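Local atomic coordinates of putative uncharacterized protein (Ustilago maydis, PDB entry 4GNX), a protein that binds single-stranded DNA as a subunit of the three-chain replication protein A complex, probably using its series of OB-fold domains. Residues Asn125-Val130 and Arg173-Thr178; Asp143-Leu148 and Ala191-Lys196; Thr166-Gly171 and Arg235-Asn240. One frame throughout, in Å; residues are numbered along the deposited sequence.

Overall arrangement
All three contacts involve one curled OB-fold sheet, and they show how its neighbouring strands tie separate contacts together. Interactions 1 and 3 meet through strands 174-180 and 159-168, where V175 N lies 3.0 Å from L167 O, a probable hydrogen bond. Interactions 2 and 3 join in the same way across strands 135-152 and 159-168, with D143 N 2.8 Å from T166 O. Interactions 1 and 2 do not touch, with nearest atoms about 6 Å and centres about 18 Å apart, whereas interaction 3 has its centre about 14 Å from each of theirs. From nearest atoms, the bound DNA is about 4 Å from interaction 1, 10 Å from interaction 2 and 13 Å from interaction 3.

Interaction 1 (Asn125-Val130 and Arg173-Thr178); sequences NELESV and RSVKLT
R173 runs alongside the side chain of N125 and continues past it. Its CB points toward the loop 125-130, and CG is anti to the carbonyl carbon (chi1 -67°). R173 CG comes to 4.5 Å from N125 CB, and R173 CD approaches the same N125 CB at 4.3 Å. With a bend at chi3 (66°), R173 NE stays 5.2 Å from E128 OE1, so the opposite charges are near but form no salt bridge. The guanidinium finds its partner outside both segments, in a cation-pi contact with Y250.

In the OB fold this pairing lays a 3-10 segment that includes 127-129, leading into the first barrel strand, against the third strand, 174-180. T178, farther along that third strand, packs on a thymine base of the bound DNA. The buried part of the contact is where L127 presents one methyl branch to one branch of V175, CD1 to CG1 at 4.2 Å. L127 also packs on C136 and V138 of strand 135-152, while V175 leans on L214.

The turn is held from within by E126 O, which accepts two bonds from S129: one from the backbone N at 2.9 Å and one from OG at 2.6 Å. The hydroxyl lies in the carbonyl plane, with a C=O...OG angle of 158°.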
# COMPACT_ATOMS: atom_id res chain seq x y z
N ASN C 125 7.18 8.95 25.59
CA ASN C 125 8.41 8.17 25.44
C ASN C 125 8.22 6.80 24.78
O ASN C 125 9.19 6.19 24.31
CB ASN C 125 9.17 8.06 26.78
CG ASN C 125 8.25 7.82 27.97
OD1 ASN C 125 7.34 8.61 28.24
ND2 ASN C 125 8.50 6.74 28.70
N GLU C 126 6.98 6.31 24.72
CA GLU C 126 6.69 4.98 24.18
C GLU C 126 6.35 5.00 22.68
O GLU C 126 6.35 3.96 22.02
CB GLU C 126 5.56 4.32 24.98
CG GLU C 126 5.67 4.55 26.49
CD GLU C 126 4.82 3.59 27.32
OE1 GLU C 126 3.59 3.51 27.08
OE2 GLU C 126 5.39 2.94 28.24
N LEU C 127 6.09 6.20 22.16
CA LEU C 127 5.65 6.41 20.78
C LEU C 127 6.58 5.82 19.76
O LEU C 127 6.15 5.43 18.68
CB LEU C 127 5.49 7.89 20.48
CG LEU C 127 4.35 8.65 21.16
CD1 LEU C 127 4.60 10.15 21.09
CD2 LEU C 127 3.00 8.31 20.55
N GLU C 128 7.87 5.77 20.09
CA GLU C 128 8.85 5.25 19.14
C GLU C 128 8.64 3.76 18.88
O GLU C 128 9.20 3.22 17.93
CB GLU C 128 10.28 5.58 19.58
CG GLU C 128 10.56 5.39 21.07
CD GLU C 128 11.97 5.83 21.47
OE1 GLU C 128 12.45 6.88 20.97
OE2 GLU C 128 12.60 5.14 22.29
N SER C 129 7.83 3.12 19.71
CA SER C 129 7.47 1.70 19.51
C SER C 129 6.21 1.50 18.63
O SER C 129 6.00 0.42 18.08
CB SER C 129 7.31 0.99 20.86
OG SER C 129 6.16 1.46 21.55
N VAL C 130 5.39 2.54 18.52
CA VAL C 130 4.25 2.57 17.59
C VAL C 130 4.76 2.83 16.18
O VAL C 130 5.62 3.70 15.98
CB VAL C 130 3.26 3.72 17.95
CG1 VAL C 130 2.09 3.76 16.96
CG2 VAL C 130 2.76 3.59 19.38
N ARG C 173 10.01 13.78 27.62
CA ARG C 173 10.19 13.89 26.18
C ARG C 173 9.03 14.69 25.59
O ARG C 173 7.88 14.52 26.01
CB ARG C 173 10.29 12.51 25.53
CG ARG C 173 11.54 11.73 25.91
CD ARG C 173 11.94 10.71 24.86
NE ARG C 173 12.36 11.35 23.61
CZ ARG C 173 13.61 11.65 23.29
NH1 ARG C 173 14.61 11.36 24.12
NH2 ARG C 173 13.87 12.24 22.13
N SER C 174 9.35 15.56 24.64
CA SER C 174 8.35 16.38 23.97
C SER C 174 8.18 15.96 22.52
O SER C 174 9.13 15.49 21.89
CB SER C 174 8.72 17.86 24.05
OG SER C 174 9.66 18.21 23.05
N VAL C 175 6.96 16.12 22.00
CA VAL C 175 6.62 15.71 20.64
C VAL C 175 5.75 16.77 19.96
O VAL C 175 4.94 17.42 20.62
CB VAL C 175 5.93 14.32 20.62
CG1 VAL C 175 4.52 14.39 21.19
CG2 VAL C 175 5.92 13.73 19.22
N LYS C 176 5.93 16.95 18.66
CA LYS C 176 5.11 17.90 17.92
C LYS C 176 3.79 17.26 17.45
O LYS C 176 3.76 16.08 17.07
CB LYS C 176 5.88 18.50 16.73
CG LYS C 176 6.99 19.49 17.05
CD LYS C 176 8.37 18.87 16.87
CE LYS C 176 9.39 19.82 16.24
NZ LYS C 176 9.98 20.78 17.21
N LEU C 177 2.71 18.03 17.50
CA LEU C 177 1.42 17.59 16.97
C LEU C 177 0.81 18.67 16.09
O LEU C 177 0.70 19.83 16.51
CB LEU C 177 0.46 17.20 18.09
CG LEU C 177 -0.89 16.58 17.67
CD1 LEU C 177 -1.37 15.63 18.76
CD2 LEU C 177 -1.97 17.61 17.35
N THR C 178 0.39 18.29 14.89
CA THR C 178 -0.24 19.24 13.96
C THR C 178 -1.78 19.25 14.08
O THR C 178 -2.40 18.19 14.13
CB THR C 178 0.19 18.95 12.50
OG1 THR C 178 1.55 19.35 12.31
CG2 THR C 178 -0.69 19.66 11.51

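Interaction 2 (Asp143-Leu148 and Ala191-Lys196)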
# COMPACT_ATOMS: atom_id res chain seq x y z
N ASP C 143 2.82 22.60 26.10
CA ASP C 143 3.91 23.49 26.49
C ASP C 143 3.75 24.86 25.80
O ASP C 143 3.70 25.90 26.46
CB ASP C 143 5.26 22.85 26.14
CG ASP C 143 6.42 23.79 26.39
OD1 ASP C 143 6.75 24.02 27.57
OD2 ASP C 143 6.99 24.28 25.40
N SER C 144 3.65 24.82 24.48
CA SER C 144 3.48 25.99 23.64
C SER C 144 2.86 25.54 22.33
O SER C 144 2.69 24.33 22.08
CB SER C 144 4.83 26.66 23.38
OG SER C 144 5.73 25.75 22.75
N TYR C 145 2.52 26.49 21.47
CA TYR C 145 2.01 26.15 20.16
C TYR C 145 2.52 27.09 19.10
O TYR C 145 2.73 28.28 19.35
CB TYR C 145 0.49 26.10 20.16
CG TYR C 145 -0.18 27.33 20.73
CD1 TYR C 145 -0.41 27.44 22.11
CD2 TYR C 145 -0.64 28.35 19.90
CE1 TYR C 145 -1.04 28.55 22.64
CE2 TYR C 145 -1.28 29.46 20.42
CZ TYR C 145 -1.47 29.55 21.80
OH TYR C 145 -2.10 30.65 22.33
N GLY C 146 2.72 26.55 17.90
CA GLY C 146 3.22 27.32 16.79
C GLY C 146 2.24 28.35 16.28
O GLY C 146 1.07 28.40 16.72
N GLU C 147 2.72 29.19 15.38
CA GLU C 147 1.88 30.09 14.63
C GLU C 147 1.12 29.26 13.60
O GLU C 147 1.52 28.14 13.26
CB GLU C 147 2.71 31.20 13.96
CG GLU C 147 2.95 31.04 12.46
CD GLU C 147 4.09 30.09 12.11
OE1 GLU C 147 4.52 29.29 12.98
OE2 GLU C 147 4.56 30.14 10.95
N LEU C 148 0.01 29.81 13.13
CA LEU C 148 -0.76 29.23 12.06
C LEU C 148 -0.08 29.44 10.71
O LEU C 148 0.21 30.58 10.33
CB LEU C 148 -2.15 29.86 12.04
CG LEU C 148 -3.22 29.29 11.10
CD1 LEU C 148 -4.57 29.45 11.75
CD2 LEU C 148 -3.20 29.94 9.71
N ALA C 191 -10.56 28.40 26.10
CA ALA C 191 -10.20 28.89 27.42
C ALA C 191 -9.04 28.09 28.01
O ALA C 191 -8.89 26.90 27.74
CB ALA C 191 -11.40 28.86 28.34
N GLY C 192 -8.21 28.78 28.80
CA GLY C 192 -7.12 28.17 29.57
C GLY C 192 -5.96 27.63 28.74
O GLY C 192 -5.10 26.92 29.26
N VAL C 193 -5.96 27.98 27.46
CA VAL C 193 -4.98 27.48 26.50
C VAL C 193 -3.53 27.95 26.76
O VAL C 193 -2.58 27.30 26.34
CB VAL C 193 -5.45 27.79 25.05
CG1 VAL C 193 -4.52 28.76 24.33
CG2 VAL C 193 -5.65 26.50 24.27
N ASP C 194 -3.37 29.07 27.46
CA ASP C 194 -2.04 29.63 27.66
C ASP C 194 -1.43 29.22 28.98
O ASP C 194 -0.21 29.12 29.10
CB ASP C 194 -2.07 31.15 27.52
CG ASP C 194 -2.37 31.57 26.10
OD1 ASP C 194 -1.51 31.34 25.22
OD2 ASP C 194 -3.47 32.11 25.86
N GLU C 195 -2.29 28.96 29.97
CA GLU C 195 -1.82 28.47 31.25
C GLU C 195 -1.70 26.95 31.27
O GLU C 195 -2.41 26.26 32.01
CB GLU C 195 -2.70 28.98 32.41
CG GLU C 195 -2.19 30.27 33.05
CD GLU C 195 -2.51 31.52 32.24
OE1 GLU C 195 -3.24 31.42 31.22
OE2 GLU C 195 -2.04 32.62 32.62
N LYS C 196 -0.80 26.43 30.43
CA LYS C 196 -0.34 25.03 30.48
C LYS C 196 -1.42 23.96 30.70
O LYS C 196 -1.34 23.18 31.66
CB LYS C 196 0.78 24.89 31.52
CG LYS C 196 2.17 24.72 30.93
CD LYS C 196 2.77 25.99 30.37
CE LYS C 196 4.06 25.64 29.65
NZ LYS C 196 4.67 26.80 28.93
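Y145 and D143, alternate residues of one strand, reach the loop 191-196 by different means, one through a phenol and the other mainly through a backbone carbonyl. The setting is the OB fold: strand 135-152 is the first of the barrel, and the loop leads from helix 181-185 into strand 198-207.

The tyrosine side chain crosses that of V193 at about a right angle. V193 CG1 comes obliquely to the end of the ring, 3.9 Å from Y145 CE1, an apolar touch beside the polar one. D194 lies at the ring edge, near the ring plane, and its carboxylate is turned 38° from that plane. Y145 OH donates to D194 OD1 at 3.0 Å, arriving on the syn side but tilted out of the carboxylate plane. The ring takes its place through a first torsion that sets CG between the backbone N and the carbonyl carbon (chi1 51°), and F187 meets it edge-to-face from outside the two segments.

D143 and K196, by contrast, run side by side and point the same way. The lysine chain bends at chi2 (75°) and is otherwise extended to its amine, K196 NZ, which donates to D143 O at 2.8 Å. The carboxylate of the same aspartate adds a long salt bridge, with D143 OD1 3.7 Å from K196 NZ. K196 O in turn accepts a bond from R235 of helix 229-242. On the strand, S144 OG donates to D143 OD2 at 3.3 Å, on the anti side of that oxygen and well out of the carboxylate plane.

Interaction 3 (Thr166-Gly171 and Arg235-Asn240)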
# COMPACT_ATOMS: atom_id res chain seq x y z
N THR C 166 3.36 21.66 21.09
CA THR C 166 4.38 20.84 21.75
C THR C 166 3.77 20.20 23.00
O THR C 166 3.26 20.90 23.89
CB THR C 166 5.63 21.67 22.12
OG1 THR C 166 6.04 22.45 20.99
CG2 THR C 166 6.78 20.77 22.56
N LEU C 167 3.80 18.87 23.05
CA LEU C 167 3.22 18.12 24.16
C LEU C 167 4.31 17.45 24.95
O LEU C 167 5.32 17.05 24.37
CB LEU C 167 2.24 17.07 23.65
CG LEU C 167 1.10 17.62 22.82
CD1 LEU C 167 0.40 16.47 22.12
CD2 LEU C 167 0.12 18.41 23.68
N VAL C 168 4.09 17.32 26.25
CA VAL C 168 5.10 16.83 27.19
C VAL C 168 4.45 15.91 28.24
O VAL C 168 3.32 16.16 28.67
CB VAL C 168 5.80 18.02 27.89
CG1 VAL C 168 6.44 17.60 29.20
CG2 VAL C 168 6.83 18.66 26.98
N ASP C 169 5.14 14.84 28.62
CA ASP C 169 4.72 14.05 29.78
C ASP C 169 5.87 13.64 30.73
O ASP C 169 7.03 13.99 30.51
CB ASP C 169 3.84 12.85 29.36
CG ASP C 169 4.64 11.66 28.80
OD1 ASP C 169 5.88 11.61 28.93
OD2 ASP C 169 3.99 10.76 28.21
N GLN C 170 5.52 12.89 31.78
CA GLN C 170 6.46 12.45 32.82
C GLN C 170 7.72 11.84 32.22
O GLN C 170 8.77 11.83 32.87
CB GLN C 170 5.80 11.42 33.76
CG GLN C 170 4.41 11.78 34.26
CD GLN C 170 3.28 11.35 33.32
OE1 GLN C 170 3.48 11.19 32.12
NE2 GLN C 170 2.09 11.18 33.87
N GLY C 171 7.62 11.34 30.99
CA GLY C 171 8.75 10.76 30.29
C GLY C 171 9.87 11.74 30.02
O GLY C 171 10.97 11.34 29.64
N ARG C 235 -1.48 17.52 35.72
CA ARG C 235 -1.68 18.81 36.37
C ARG C 235 -0.86 18.88 37.66
O ARG C 235 -0.05 19.79 37.84
CB ARG C 235 -3.17 19.06 36.65
CG ARG C 235 -3.48 20.28 37.51
CD ARG C 235 -3.66 21.55 36.70
NE ARG C 235 -2.40 22.08 36.20
CZ ARG C 235 -2.09 22.19 34.91
NH1 ARG C 235 -2.94 21.81 33.98
NH2 ARG C 235 -0.91 22.69 34.56
N GLY C 236 -1.06 17.90 38.54
CA GLY C 236 -0.31 17.80 39.79
C GLY C 236 1.18 17.71 39.55
O GLY C 236 1.97 18.42 40.19
N TRP C 237 1.56 16.85 38.62
CA TRP C 237 2.97 16.62 38.30
C TRP C 237 3.64 17.84 37.75
O TRP C 237 4.68 18.26 38.27
CB TRP C 237 3.12 15.45 37.34
CG TRP C 237 4.38 15.52 36.51
CD1 TRP C 237 5.67 15.22 36.91
CD2 TRP C 237 4.49 15.94 35.11
NE1 TRP C 237 6.56 15.41 35.88
CE2 TRP C 237 5.92 15.84 34.77
CE3 TRP C 237 3.60 16.37 34.14
CZ2 TRP C 237 6.40 16.16 33.51
CZ3 TRP C 237 4.10 16.69 32.87
CH2 TRP C 237 5.47 16.58 32.57
N TYR C 238 3.06 18.42 36.71
CA TYR C 238 3.67 19.55 36.03
C TYR C 238 3.85 20.75 36.95
O TYR C 238 4.89 21.41 36.92
CB TYR C 238 2.87 19.93 34.79
CG TYR C 238 3.56 20.95 33.91
CD1 TYR C 238 4.59 20.58 33.05
CD2 TYR C 238 3.19 22.30 33.94
CE1 TYR C 238 5.23 21.51 32.25
CE2 TYR C 238 3.82 23.24 33.15
CZ TYR C 238 4.84 22.83 32.30
OH TYR C 238 5.48 23.75 31.50
N ASP C 239 2.85 21.02 37.78
CA ASP C 239 2.84 22.20 38.65
C ASP C 239 3.85 22.11 39.81
O ASP C 239 4.10 23.11 40.49
CB ASP C 239 1.43 22.47 39.19
CG ASP C 239 0.42 22.79 38.09
OD1 ASP C 239 0.81 23.27 37.00
OD2 ASP C 239 -0.79 22.55 38.31
N ASN C 240 4.41 20.93 40.02
CA ASN C 240 5.28 20.67 41.16
C ASN C 240 6.77 20.49 40.85
O ASN C 240 7.63 20.75 41.70
CB ASN C 240 4.76 19.47 41.97
CG ASN C 240 3.63 19.86 42.90
OD1 ASN C 240 3.86 20.36 44.01
ND2 ASN C 240 2.39 19.63 42.47
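W237 sets one face of its six-membered ring against the backbone at Q170, with D169 at the rim. Its CG is anti to the backbone N (chi1 155°), which carries the ring out from the helix toward the segment 166-171. Q170 supplies the face contact, a CH-pi interaction in which its CA stands 4.2 Å from the centroid of the six-membered ring of W237, 28° off the normal. The backbone of D169 also comes close, with D169 C 3.5 Å from W237 CH2.

V168 meets the same ring atom from another direction. V168 CG1 lies at the indole edge, in the ring plane, 3.7 Å from W237 CH2, and the two side chains cross at about a right angle.

The backbone that rests on the indole is itself shaped by an Asx turn, in which G171 N donates to D169 OD1 at 2.7 Å, from above the carboxylate plane. Q170 extends past the ring to a hydrogen bond between its OE1 and R123, and its side chain also packs on V233 and L234 of helix 229-242.

The contact joins strand 159-168 of the OB barrel to that helix, which follows the last strand of the barrel. W237 and Y238 both also reach I141 of strand 135-152, while V168 touches S174 on strand 174-180.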